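Plantacyanin (Spinacia oleracea, PDB 1F56) is a basic blue copper protein of the phytocyanin family that binds a single copper ion and probably serves as an electron carrier. Local coordinates at residues 5-10 with 27-32. Numbering follows the deposited sequence.
Sequences IGWSFN and FKYIKG
The ends of two parallel neighbouring strands, 2-6 and 24-28, are tied by two backbone hydrogen bonds and then splay into loops. Lys-28 N gives its hydrogen to Ile-5 O at 3.0 Å, nearly along the C=O axis; one step on, Trp-7 N reaches Lys-28 O at 3.1 Å, in the carbonyl plane and somewhat bent at 152°. The tight side is aromatic. Trp-7, with CG anti to the backbone N (chi1 -163°), runs its indole alongside Phe-27 and Tyr-29. Phe-27 meets it edge-to-face, planes at 87°, its CD2 standing above the rim of the six-membered ring, 3.7 Å from Trp-7 CE3. Tyr-29, its CG set between its own N and C, comes obliquely to the five-membered ring, a face toward Trp-7 CD1, which lies 3.6 Å from Tyr-29 CD1. Ile-5 CG2 adds a looser touch, 4.2 Å from Phe-27 CD2. In this cupredoxin beta barrel the cluster packs against Val-36 of strand 36-39, and Trp-7 and Phe-27 also against Ile-86 of strand 85-90. It adjoins the copper site: the Trp-7 side chain comes within about 5 Å of the copper ion, touching its ligand Met-84, and Tyr-29 touches the ligand His-34. Trp-7 NE1 is satisfied by Asn-35 O, and Tyr-29 OH by Asp-61 OD2. On the other sheet face, that of Gly-6 and Lys-28, the packing is thin: Lys-28 brushes Ile-5 O with CB at 3.8 Å, and its extended chain then leads away from strand 2-6 at the exposed surface.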
loop_
_atom_site.group_PDB
_atom_site.type_symbol
_atom_site.label_atom_id
_atom_site.label_comp_id
_atom_site.label_asym_id
_atom_site.label_seq_id
_atom_site.Cartn_x
_atom_site.Cartn_y
_atom_site.Cartn_z
ATOM N N ILE A 5 1.208 6.887 -6.246
ATOM C CA ILE A 5 1.589 6.955 -4.830
ATOM C C ILE A 5 3.121 6.937 -4.739
ATOM O O ILE A 5 3.766 6.141 -5.408
ATOM C CB ILE A 5 1.028 5.753 -4.015
ATOM C CG1 ILE A 5 -0.499 5.811 -3.979
ATOM C CG2 ILE A 5 1.544 5.805 -2.574
ATOM C CD1 ILE A 5 -1.035 7.085 -3.330
ATOM N N GLY A 6 3.707 7.827 -3.942
ATOM C CA GLY A 6 5.161 7.833 -3.803
ATOM C C GLY A 6 5.450 6.820 -2.712
ATOM O O GLY A 6 5.303 7.113 -1.522
ATOM N N TRP A 7 5.838 5.616 -3.110
ATOM C CA TRP A 7 6.083 4.538 -2.151
ATOM C C TRP A 7 7.488 4.587 -1.573
ATOM O O TRP A 7 8.441 4.109 -2.179
ATOM C CB TRP A 7 5.833 3.195 -2.846
ATOM C CG TRP A 7 5.640 2.030 -1.926
ATOM C CD1 TRP A 7 6.283 0.820 -1.998
ATOM C CD2 TRP A 7 4.706 1.927 -0.841
ATOM N NE1 TRP A 7 5.803 -0.027 -1.035
ATOM C CE2 TRP A 7 4.838 0.620 -0.304
ATOM C CE3 TRP A 7 3.765 2.807 -0.270
ATOM C CZ2 TRP A 7 4.066 0.168 0.777
ATOM C CZ3 TRP A 7 2.987 2.355 0.810
ATOM C CH2 TRP A 7 3.147 1.040 1.320
ATOM N N SER A 8 7.611 5.184 -0.396
ATOM C CA SER A 8 8.898 5.303 0.271
ATOM C C SER A 8 8.673 5.324 1.778
ATOM O O SER A 8 7.530 5.290 2.234
ATOM C CB SER A 8 9.595 6.589 -0.158
ATOM O OG SER A 8 10.919 6.617 0.351
ATOM N N PHE A 9 9.749 5.386 2.555
ATOM C CA PHE A 9 9.606 5.416 4.013
ATOM C C PHE A 9 8.655 6.546 4.385
ATOM O O PHE A 9 7.878 6.442 5.326
ATOM C CB PHE A 9 10.984 5.584 4.661
ATOM C CG PHE A 9 11.868 4.370 4.497
ATOM C CD1 PHE A 9 11.760 3.294 5.370
ATOM C CD2 PHE A 9 12.758 4.279 3.430
ATOM C CE1 PHE A 9 12.522 2.146 5.183
ATOM C CE2 PHE A 9 13.527 3.135 3.230
ATOM C CZ PHE A 9 13.407 2.068 4.107
ATOM N N ASN A 10 8.709 7.630 3.627
ATOM C CA ASN A 10 7.797 8.732 3.864
ATOM C C ASN A 10 6.828 8.673 2.681
ATOM O O ASN A 10 7.080 9.258 1.624
ATOM C CB ASN A 10 8.551 10.066 3.896
ATOM C CG ASN A 10 7.628 11.248 4.148
ATOM O OD1 ASN A 10 6.990 11.765 3.227
ATOM N ND2 ASN A 10 7.539 11.670 5.404
ATOM N N PHE A 27 1.642 2.417 -7.294
ATOM C CA PHE A 27 2.765 2.520 -6.371
ATOM C C PHE A 27 4.060 2.630 -7.178
ATOM O O PHE A 27 4.433 1.715 -7.938
ATOM C CB PHE A 27 2.814 1.300 -5.436
ATOM C CG PHE A 27 1.658 1.229 -4.477
ATOM C CD1 PHE A 27 0.418 0.743 -4.893
ATOM C CD2 PHE A 27 1.800 1.673 -3.166
ATOM C CE1 PHE A 27 -0.667 0.699 -4.018
ATOM C CE2 PHE A 27 0.719 1.635 -2.273
ATOM C CZ PHE A 27 -0.519 1.145 -2.706
ATOM N N LYS A 28 4.743 3.757 -7.002
ATOM C CA LYS A 28 5.972 4.025 -7.735
ATOM C C LYS A 28 7.180 4.055 -6.825
ATOM O O LYS A 28 7.171 4.732 -5.785
ATOM C CB LYS A 28 5.849 5.349 -8.496
ATOM C CG LYS A 28 4.717 5.344 -9.515
ATOM C CD LYS A 28 4.900 6.414 -10.570
ATOM C CE LYS A 28 4.014 6.134 -11.770
ATOM N NZ LYS A 28 4.212 7.123 -12.862
ATOM N N TYR A 29 8.207 3.301 -7.228
ATOM C CA TYR A 29 9.454 3.183 -6.479
ATOM C C TYR A 29 10.455 2.398 -7.331
ATOM O O TYR A 29 10.123 1.945 -8.435
ATOM C CB TYR A 29 9.204 2.447 -5.155
ATOM C CG TYR A 29 8.569 1.082 -5.347
ATOM C CD1 TYR A 29 7.189 0.946 -5.502
ATOM C CD2 TYR A 29 9.355 -0.074 -5.415
ATOM C CE1 TYR A 29 6.604 -0.315 -5.722
ATOM C CE2 TYR A 29 8.778 -1.339 -5.641
ATOM C CZ TYR A 29 7.408 -1.447 -5.793
ATOM O OH TYR A 29 6.843 -2.681 -6.029
ATOM N N ILE A 30 11.678 2.235 -6.834
ATOM C CA ILE A 30 12.687 1.512 -7.602
ATOM C C ILE A 30 12.548 0.020 -7.335
ATOM O O ILE A 30 12.635 -0.442 -6.187
ATOM C CB ILE A 30 14.138 1.944 -7.228
ATOM C CG1 ILE A 30 14.394 3.389 -7.655
ATOM C CG2 ILE A 30 15.146 1.057 -7.950
ATOM C CD1 ILE A 30 15.722 3.956 -7.154
ATOM N N LYS A 31 12.316 -0.729 -8.406
ATOM C CA LYS A 31 12.159 -2.174 -8.324
ATOM C C LYS A 31 13.304 -2.810 -7.531
ATOM O O LYS A 31 14.468 -2.573 -7.827
ATOM C CB LYS A 31 12.124 -2.753 -9.743
ATOM C CG LYS A 31 11.938 -4.253 -9.811
ATOM C CD LYS A 31 12.025 -4.720 -11.256
ATOM C CE LYS A 31 11.798 -6.206 -11.375
ATOM N NZ LYS A 31 11.870 -6.613 -12.802
ATOM N N GLY A 32 12.966 -3.609 -6.523
ATOM C CA GLY A 32 13.985 -4.267 -5.733
ATOM C C GLY A 32 14.247 -3.635 -4.387
ATOM O O GLY A 32 14.730 -4.299 -3.470
#